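PDB 3E48: putative nucleoside-diphosphate-sugar epimerase from Staphylococcus aureus subsp. aureus, which is of unknown function but probably binds a dinucleotide cofactor in a Rossmann-type domain and may act on nucleotide sugars. Local coordinates for residues H11-I25 / R174-K186. Numbering follows the deposited sequence.
Sequences HLGTHITNQAIANHI and RNDIARGVIAIIK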
ATOM      1  N   HIS B  11      13.765 -12.027 -16.090  1.00 10.04           N
ATOM      2  CA  HIS B  11      12.992 -12.145 -17.322  1.00 11.83           C
ATOM      3  C   HIS B  11      12.663 -10.788 -17.923  1.00 11.33           C
ATOM      4  O   HIS B  11      12.982 -10.524 -19.082  1.00 11.20           O
ATOM      5  CB  HIS B  11      11.698 -12.921 -17.072  1.00 14.20           C
ATOM      6  CG  HIS B  11      11.916 -14.371 -16.780  1.00 20.53           C
ATOM      7  ND1 HIS B  11      12.587 -15.207 -17.645  1.00 29.79           N
ATOM      8  CD2 HIS B  11      11.542 -15.138 -15.728  1.00 27.38           C
ATOM      9  CE1 HIS B  11      12.616 -16.428 -17.139  1.00 27.60           C
ATOM     10  NE2 HIS B  11      11.990 -16.413 -15.978  1.00 30.36           N
ATOM     11  N   LEU B  12      12.030  -9.916 -17.146  1.00 10.80           N
ATOM     12  CA  LEU B  12      11.688  -8.600 -17.666  1.00  9.55           C
ATOM     13  C   LEU B  12      12.939  -7.757 -17.904  1.00  8.00           C
ATOM     14  O   LEU B  12      13.048  -7.077 -18.924  1.00  8.76           O
ATOM     15  CB  LEU B  12      10.741  -7.870 -16.709  1.00  9.75           C
ATOM     16  CG  LEU B  12      10.411  -6.423 -17.091  1.00  8.88           C
ATOM     17  CD1 LEU B  12       9.694  -6.378 -18.434  1.00 12.27           C
ATOM     18  CD2 LEU B  12       9.543  -5.807 -16.006  1.00 11.84           C
ATOM     19  N   GLY B  13      13.883  -7.808 -16.970  1.00  5.86           N
ATOM     20  CA  GLY B  13      15.107  -7.032 -17.115  1.00  6.81           C
ATOM     21  C   GLY B  13      15.888  -7.330 -18.384  1.00  7.41           C
ATOM     22  O   GLY B  13      16.492  -6.434 -18.979  1.00  7.49           O
ATOM     23  N   THR B  14      15.882  -8.590 -18.799  1.00  8.43           N
ATOM     24  CA  THR B  14      16.595  -8.995 -20.004  1.00  8.83           C
ATOM     25  C   THR B  14      15.967  -8.312 -21.218  1.00  8.29           C
ATOM     26  O   THR B  14      16.677  -7.810 -22.097  1.00  7.86           O
ATOM     27  CB  THR B  14      16.574 -10.536 -20.154  1.00  8.57           C
ATOM     28  OG1 THR B  14      17.317 -11.121 -19.078  1.00  8.28           O
ATOM     29  CG2 THR B  14      17.194 -10.965 -21.467  1.00 11.81           C
ATOM     30  N   HIS B  15      14.636  -8.280 -21.258  1.00  5.55           N
ATOM     31  CA  HIS B  15      13.921  -7.617 -22.349  1.00  8.02           C
ATOM     32  C   HIS B  15      14.316  -6.147 -22.410  1.00 10.28           C
ATOM     33  O   HIS B  15      14.685  -5.632 -23.468  1.00 10.91           O
ATOM     34  CB  HIS B  15      12.405  -7.711 -22.137  1.00 10.05           C
ATOM     35  CG  HIS B  15      11.817  -9.022 -22.552  1.00 10.80           C
ATOM     36  ND1 HIS B  15      11.533  -9.328 -23.866  1.00 13.63           N
ATOM     37  CD2 HIS B  15      11.481 -10.117 -21.830  1.00 12.41           C
ATOM     38  CE1 HIS B  15      11.046 -10.554 -23.935  1.00 19.22           C
ATOM     39  NE2 HIS B  15      11.004 -11.055 -22.713  1.00 15.98           N
ATOM     40  N   ILE B  16      14.236  -5.474 -21.266  1.00  5.23           N
ATOM     41  CA  ILE B  16      14.573  -4.056 -21.198  1.00  8.45           C
ATOM     42  C   ILE B  16      16.017  -3.772 -21.596  1.00  9.54           C
ATOM     43  O   ILE B  16      16.283  -2.815 -22.322  1.00  9.76           O
ATOM     44  CB  ILE B  16      14.327  -3.488 -19.786  1.00  6.09           C
ATOM     45  CG1 ILE B  16      12.844  -3.643 -19.419  1.00  6.06           C
ATOM     46  CG2 ILE B  16      14.729  -2.017 -19.742  1.00  9.34           C
ATOM     47  CD1 ILE B  16      12.511  -3.210 -17.996  1.00  9.73           C
ATOM     48  N   THR B  17      16.944  -4.600 -21.124  1.00  9.01           N
ATOM     49  CA  THR B  17      18.354  -4.403 -21.441  1.00  7.22           C
ATOM     50  C   THR B  17      18.643  -4.616 -22.926  1.00  7.88           C
ATOM     51  O   THR B  17      19.353  -3.821 -23.537  1.00  7.90           O
ATOM     52  CB  THR B  17      19.261  -5.342 -20.625  1.00  6.95           C
ATOM     53  OG1 THR B  17      19.021  -5.150 -19.224  1.00  7.99           O
ATOM     54  CG2 THR B  17      20.732  -5.044 -20.924  1.00  9.17           C
ATOM     55  N   ASN B  18      18.110  -5.685 -23.508  1.00  8.14           N
ATOM     56  CA  ASN B  18      18.349  -5.919 -24.930  1.00  6.62           C
ATOM     57  C   ASN B  18      17.731  -4.807 -25.769  1.00  8.93           C
ATOM     58  O   ASN B  18      18.304  -4.390 -26.777  1.00 10.95           O
ATOM     59  CB  ASN B  18      17.802  -7.279 -25.375  1.00  8.28           C
ATOM     60  CG  ASN B  18      18.640  -8.440 -24.859  1.00 10.60           C
ATOM     61  OD1 ASN B  18      19.872  -8.388 -24.883  1.00 12.83           O
ATOM     62  ND2 ASN B  18      17.980  -9.494 -24.406  1.00 12.16           N
ATOM     63  N   GLN B  19      16.566  -4.319 -25.360  1.00 10.21           N
ATOM     64  CA  GLN B  19      15.930  -3.243 -26.103  1.00 11.59           C
ATOM     65  C   GLN B  19      16.731  -1.949 -25.943  1.00 11.09           C
ATOM     66  O   GLN B  19      16.832  -1.162 -26.880  1.00 10.42           O
ATOM     67  CB  GLN B  19      14.474  -3.052 -25.647  1.00  9.42           C
ATOM     68  CG  GLN B  19      13.516  -4.119 -26.185  1.00 11.98           C
ATOM     69  CD  GLN B  19      12.059  -3.868 -25.807  1.00 10.32           C
ATOM     70  OE1 GLN B  19      11.635  -2.721 -25.670  1.00 10.89           O
ATOM     71  NE2 GLN B  19      11.283  -4.946 -25.657  1.00  8.35           N
ATOM     72  N   ALA B  20      17.322  -1.734 -24.769  1.00  8.42           N
ATOM     73  CA  ALA B  20      18.116  -0.526 -24.548  1.00  8.45           C
ATOM     74  C   ALA B  20      19.349  -0.583 -25.447  1.00  9.49           C
ATOM     75  O   ALA B  20      19.791   0.432 -25.985  1.00 11.34           O
ATOM     76  CB  ALA B  20      18.534  -0.425 -23.089  1.00  9.05           C
ATOM     77  N   ILE B  21      19.906  -1.778 -25.603  1.00  9.34           N
ATOM     78  CA  ILE B  21      21.074  -1.957 -26.455  1.00 12.41           C
ATOM     79  C   ILE B  21      20.678  -1.703 -27.908  1.00 14.55           C
ATOM     80  O   ILE B  21      21.397  -1.024 -28.645  1.00 13.89           O
ATOM     81  CB  ILE B  21      21.651  -3.384 -26.311  1.00 12.44           C
ATOM     82  CG1 ILE B  21      22.177  -3.587 -24.890  1.00 11.87           C
ATOM     83  CG2 ILE B  21      22.746  -3.619 -27.340  1.00 14.89           C
ATOM     84  CD1 ILE B  21      23.193  -2.554 -24.457  1.00 27.19           C
ATOM     85  N   ALA B  22      19.527  -2.234 -28.314  1.00 14.05           N
ATOM     86  CA  ALA B  22      19.047  -2.054 -29.686  1.00 14.62           C
ATOM     87  C   ALA B  22      18.751  -0.586 -29.996  1.00 15.44           C
ATOM     88  O   ALA B  22      18.909  -0.145 -31.133  1.00 16.01           O
ATOM     89  CB  ALA B  22      17.798  -2.899 -29.925  1.00 11.96           C
ATOM     90  N   ASN B  23      18.323   0.165 -28.983  1.00 13.86           N
ATOM     91  CA  ASN B  23      18.014   1.585 -29.149  1.00 14.49           C
ATOM     92  C   ASN B  23      19.230   2.474 -28.922  1.00 12.81           C
ATOM     93  O   ASN B  23      19.120   3.700 -28.904  1.00 16.10           O
ATOM     94  CB  ASN B  23      16.892   2.013 -28.198  1.00 18.67           C
ATOM     95  CG  ASN B  23      15.526   1.539 -28.657  1.00 18.68           C
ATOM     96  OD1 ASN B  23      15.150   0.382 -28.453  1.00 19.57           O
ATOM     97  ND2 ASN B  23      14.782   2.434 -29.299  1.00 18.54           N
ATOM     98  N   HIS B  24      20.382   1.842 -28.736  1.00 14.43           N
ATOM     99  CA  HIS B  24      21.640   2.547 -28.522  1.00 18.31           C
ATOM    100  C   HIS B  24      21.577   3.567 -27.379  1.00 21.47           C
ATOM    101  O   HIS B  24      22.046   4.699 -27.515  1.00 18.60           O
ATOM    102  CB  HIS B  24      22.059   3.231 -29.829  1.00 15.98           C
ATOM    103  CG  HIS B  24      22.038   2.318 -31.021  1.00 18.95           C
ATOM    104  ND1 HIS B  24      22.798   1.170 -31.093  1.00 23.18           N
ATOM    105  CD2 HIS B  24      21.343   2.382 -32.182  1.00 18.97           C
ATOM    106  CE1 HIS B  24      22.572   0.564 -32.247  1.00 15.60           C
ATOM    107  NE2 HIS B  24      21.694   1.279 -32.926  1.00 20.83           N
ATOM    108  N   ILE B  25      20.996   3.169 -26.249  1.00 20.91           N
ATOM    109  CA  ILE B  25      20.910   4.069 -25.106  1.00 15.31           C
ATOM    110  C   ILE B  25      22.278   4.091 -24.429  1.00 13.34           C
ATOM    111  O   ILE B  25      22.767   3.066 -23.960  1.00 15.72           O
ATOM    112  CB  ILE B  25      19.827   3.609 -24.106  1.00 14.36           C
ATOM    113  CG1 ILE B  25      18.469   3.544 -24.818  1.00 17.31           C
ATOM    114  CG2 ILE B  25      19.750   4.585 -22.938  1.00 11.12           C
ATOM    115  CD1 ILE B  25      17.329   3.032 -23.955  1.00 15.42           C
ATOM    116  N   ARG B 174       5.907  -9.458 -21.834  1.00  8.16           N
ATOM    117  CA  ARG B 174       7.034  -8.791 -21.205  1.00  6.50           C
ATOM    118  C   ARG B 174       7.645  -7.878 -22.258  1.00  7.96           C
ATOM    119  O   ARG B 174       8.101  -6.781 -21.950  1.00  7.61           O
ATOM    120  CB  ARG B 174       8.091  -9.791 -20.730  1.00  9.74           C
ATOM    121  CG  ARG B 174       7.664 -10.655 -19.561  1.00 11.31           C
ATOM    122  CD  ARG B 174       8.870 -11.128 -18.773  1.00 19.07           C
ATOM    123  NE  ARG B 174       8.477 -12.001 -17.674  1.00 19.94           N
ATOM    124  CZ  ARG B 174       8.318 -13.315 -17.782  1.00 16.87           C
ATOM    125  NH1 ARG B 174       8.529 -13.918 -18.944  1.00 11.43           N
ATOM    126  NH2 ARG B 174       7.929 -14.022 -16.731  1.00 16.41           N
ATOM    127  N   ASN B 175       7.656  -8.338 -23.507  1.00  5.72           N
ATOM    128  CA  ASN B 175       8.209  -7.528 -24.584  1.00  8.57           C
ATOM    129  C   ASN B 175       7.524  -6.164 -24.639  1.00  7.59           C
ATOM    130  O   ASN B 175       8.188  -5.130 -24.763  1.00  9.05           O
ATOM    131  CB  ASN B 175       8.049  -8.234 -25.932  1.00 10.96           C
ATOM    132  CG  ASN B 175       8.534  -7.384 -27.094  1.00 14.20           C
ATOM    133  OD1 ASN B 175       9.705  -7.010 -27.156  1.00 14.30           O
ATOM    134  ND2 ASN B 175       7.631  -7.069 -28.016  1.00 15.28           N
ATOM    135  N   ASP B 176       6.195  -6.153 -24.539  1.00  6.54           N
ATOM    136  CA  ASP B 176       5.458  -4.893 -24.581  1.00  6.99           C
ATOM    137  C   ASP B 176       5.681  -4.029 -23.343  1.00  8.30           C
ATOM    138  O   ASP B 176       5.717  -2.798 -23.436  1.00  8.18           O
ATOM    139  CB  ASP B 176       3.959  -5.142 -24.790  1.00  5.94           C
ATOM    140  CG  ASP B 176       3.627  -5.535 -26.225  1.00 12.24           C
ATOM    141  OD1 ASP B 176       4.449  -5.267 -27.131  1.00 12.40           O
ATOM    142  OD2 ASP B 176       2.538  -6.093 -26.454  1.00 14.95           O
ATOM    143  N   ILE B 177       5.828  -4.659 -22.181  1.00  6.13           N
ATOM    144  CA  ILE B 177       6.080  -3.892 -20.969  1.00  4.08           C
ATOM    145  C   ILE B 177       7.424  -3.208 -21.171  1.00  3.69           C
ATOM    146  O   ILE B 177       7.571  -2.014 -20.919  1.00  5.59           O
ATOM    147  CB  ILE B 177       6.152  -4.806 -19.731  1.00  5.22           C
ATOM    148  CG1 ILE B 177       4.751  -5.329 -19.408  1.00  9.32           C
ATOM    149  CG2 ILE B 177       6.746  -4.040 -18.540  1.00  7.51           C
ATOM    150  CD1 ILE B 177       4.734  -6.415 -18.370  1.00 11.10           C
ATOM    151  N   ALA B 178       8.400  -3.972 -21.654  1.00  7.23           N
ATOM    152  CA  ALA B 178       9.727  -3.424 -21.893  1.00  7.91           C
ATOM    153  C   ALA B 178       9.685  -2.279 -22.900  1.00  6.91           C
ATOM    154  O   ALA B 178      10.388  -1.284 -22.730  1.00  7.43           O
ATOM    155  CB  ALA B 178      10.673  -4.522 -22.373  1.00  7.81           C
ATOM    156  N   ARG B 179       8.873  -2.401 -23.949  1.00  6.41           N
ATOM    157  CA  ARG B 179       8.804  -1.318 -24.931  1.00 10.51           C
ATOM    158  C   ARG B 179       8.280  -0.038 -24.284  1.00  9.30           C
ATOM    159  O   ARG B 179       8.764   1.059 -24.573  1.00  7.02           O
ATOM    160  CB  ARG B 179       7.917  -1.710 -26.119  1.00  9.19           C
ATOM    161  CG  ARG B 179       8.467  -2.870 -26.945  1.00  9.71           C
ATOM    162  CD  ARG B 179       7.457  -3.317 -27.991  1.00 18.05           C
ATOM    163  NE  ARG B 179       7.221  -2.291 -29.004  1.00 19.31           N
ATOM    164  CZ  ARG B 179       6.207  -2.316 -29.866  1.00 22.46           C
ATOM    165  NH1 ARG B 179       5.331  -3.312 -29.836  1.00 22.33           N
ATOM    166  NH2 ARG B 179       6.072  -1.349 -30.758  1.00 18.52           N
ATOM    167  N   GLY B 180       7.294  -0.181 -23.405  1.00  5.91           N
ATOM    168  CA  GLY B 180       6.746   0.982 -22.728  1.00  7.44           C
ATOM    169  C   GLY B 180       7.769   1.611 -21.798  1.00  7.84           C
ATOM    170  O   GLY B 180       7.892   2.835 -21.733  1.00  7.55           O
ATOM    171  N   VAL B 181       8.507   0.776 -21.070  1.00  6.29           N
ATOM    172  CA  VAL B 181       9.519   1.270 -20.147  1.00  7.54           C
ATOM    173  C   VAL B 181      10.635   1.994 -20.909  1.00  6.78           C
ATOM    174  O   VAL B 181      11.089   3.058 -20.490  1.00  7.67           O
ATOM    175  CB  VAL B 181      10.105   0.110 -19.299  1.00  6.33           C
ATOM    176  CG1 VAL B 181      11.278   0.596 -18.465  1.00  7.42           C
ATOM    177  CG2 VAL B 181       9.019  -0.455 -18.381  1.00  8.26           C
ATOM    178  N   ILE B 182      11.061   1.416 -22.032  1.00  6.98           N
ATOM    179  CA  ILE B 182      12.104   2.011 -22.868  1.00  8.55           C
ATOM    180  C   ILE B 182      11.639   3.371 -23.392  1.00  7.10           C
ATOM    181  O   ILE B 182      12.402   4.339 -23.404  1.00  8.69           O
ATOM    182  CB  ILE B 182      12.442   1.090 -24.069  1.00  8.15           C
ATOM    183  CG1 ILE B 182      13.213  -0.146 -23.581  1.00 10.98           C
ATOM    184  CG2 ILE B 182      13.229   1.860 -25.129  1.00  8.27           C
ATOM    185  CD1 ILE B 182      14.596   0.146 -23.019  1.00 14.28           C
ATOM    186  N   ALA B 183      10.381   3.445 -23.812  1.00  6.07           N
ATOM    187  CA  ALA B 183       9.835   4.696 -24.327  1.00  9.91           C
ATOM    188  C   ALA B 183       9.878   5.773 -23.248  1.00 12.15           C
ATOM    189  O   ALA B 183      10.159   6.938 -23.532  1.00  9.09           O
ATOM    190  CB  ALA B 183       8.399   4.491 -24.809  1.00  9.01           C
ATOM    191  N   ILE B 184       9.599   5.381 -22.008  1.00  8.09           N
ATOM    192  CA  ILE B 184       9.628   6.329 -20.902  1.00  7.72           C
ATOM    193  C   ILE B 184      11.061   6.796 -20.657  1.00  8.43           C
ATOM    194  O   ILE B 184      11.319   7.994 -20.544  1.00 11.55           O
ATOM    195  CB  ILE B 184       9.072   5.696 -19.614  1.00  6.85           C
ATOM    196  CG1 ILE B 184       7.593   5.351 -19.820  1.00  7.97           C
ATOM    197  CG2 ILE B 184       9.254   6.648 -18.433  1.00  8.86           C
ATOM    198  CD1 ILE B 184       6.956   4.618 -18.658  1.00 11.94           C
ATOM    199  N   ILE B 185      11.985   5.844 -20.593  1.00  9.56           N
ATOM    200  CA  ILE B 185      13.393   6.146 -20.361  1.00  9.51           C
ATOM    201  C   ILE B 185      13.949   7.129 -21.388  1.00 10.83           C
ATOM    202  O   ILE B 185      14.616   8.101 -21.032  1.00 11.73           O
ATOM    203  CB  ILE B 185      14.256   4.850 -20.392  1.00  9.59           C
ATOM    204  CG1 ILE B 185      13.900   3.957 -19.201  1.00  7.00           C
ATOM    205  CG2 ILE B 185      15.743   5.205 -20.345  1.00  7.54           C
ATOM    206  CD1 ILE B 185      14.583   2.594 -19.223  1.00  7.10           C
ATOM    207  N   LYS B 186      13.657   6.875 -22.661  1.00 10.18           N
ATOM    208  CA  LYS B 186      14.145   7.710 -23.757  1.00 15.53           C
ATOM    209  C   LYS B 186      13.581   9.128 -23.808  1.00 18.29           C
ATOM    210  O   LYS B 186      14.190  10.014 -24.410  1.00 20.44           O
ATOM    211  CB  LYS B 186      13.886   7.011 -25.094  1.00 11.90           C
ATOM    212  CG  LYS B 186      14.742   5.767 -25.315  1.00 14.78           C
ATOM    213  CD  LYS B 186      14.353   5.032 -26.587  1.00 16.09           C
ATOM    214  CE  LYS B 186      14.619   5.859 -27.834  1.00 22.29           C
ATOM    215  NZ  LYS B 186      14.148   5.141 -29.052  1.00 30.45           N
TER
HETATM  216  O   HOH W   1       9.737 -13.126 -21.341  1.00 17.37           O
HETATM  217  O   HOH W   2      11.869  -7.745 -25.960  1.00 20.88           O
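Ile16 and Ala20 of helix 11-22 pack against Ala178 and Ile182 of helix 174-186. The two helices lie next to each other on one face of the mostly parallel sheet of a Rossmann-type fold. Helix 11-22 follows strand 3-6 and a glycine-containing turn, as the first helix of the dinucleotide-binding motif does. The axes approach to 8.6 Å and cross at -51°. Packing is tight at Ala178, whose small side chain lets the backbones come close; the CA atoms of Ile16 and Ala178 are 4.9 Å apart. Toward the sheet the side chains that meet are aliphatic. Ile16 CD1 meets Val181 CG1, and Leu12 CD1 meets Ile177 CG2 at 3.8 Å. Ile182 CD1 reaches the helix backbone, 3.5 Å from Ile16 O, and also touches Ala20 CB and Ile25 CD1. Strand 3-6 lies beneath, where Leu5 touches Ile16.

The outer side is polar and watery. Arg174 extends past the start of helix 11-22, and His11 CB sits 3.4 Å from Arg174 NE, over the centre of the guanidinium. His15 takes a water in its ring plane at each nitrogen. One water links NE2 to Arg174 NH1; the other joins ND1 to Gln19 NE2 and Asn175 OD1. Gln19 is a knob among Asn175, Ala178, Arg179 and Ile182. Its CG stands anti to the carbonyl carbon (chi1 -76°), and the extended chain carries the amide across to helix 174-186. There Gln19 NE2 donates to Asn175 O at 3.2 Å, nearly straight at 166°, on a lone pair of a carbonyl that also accepts from Arg179 N.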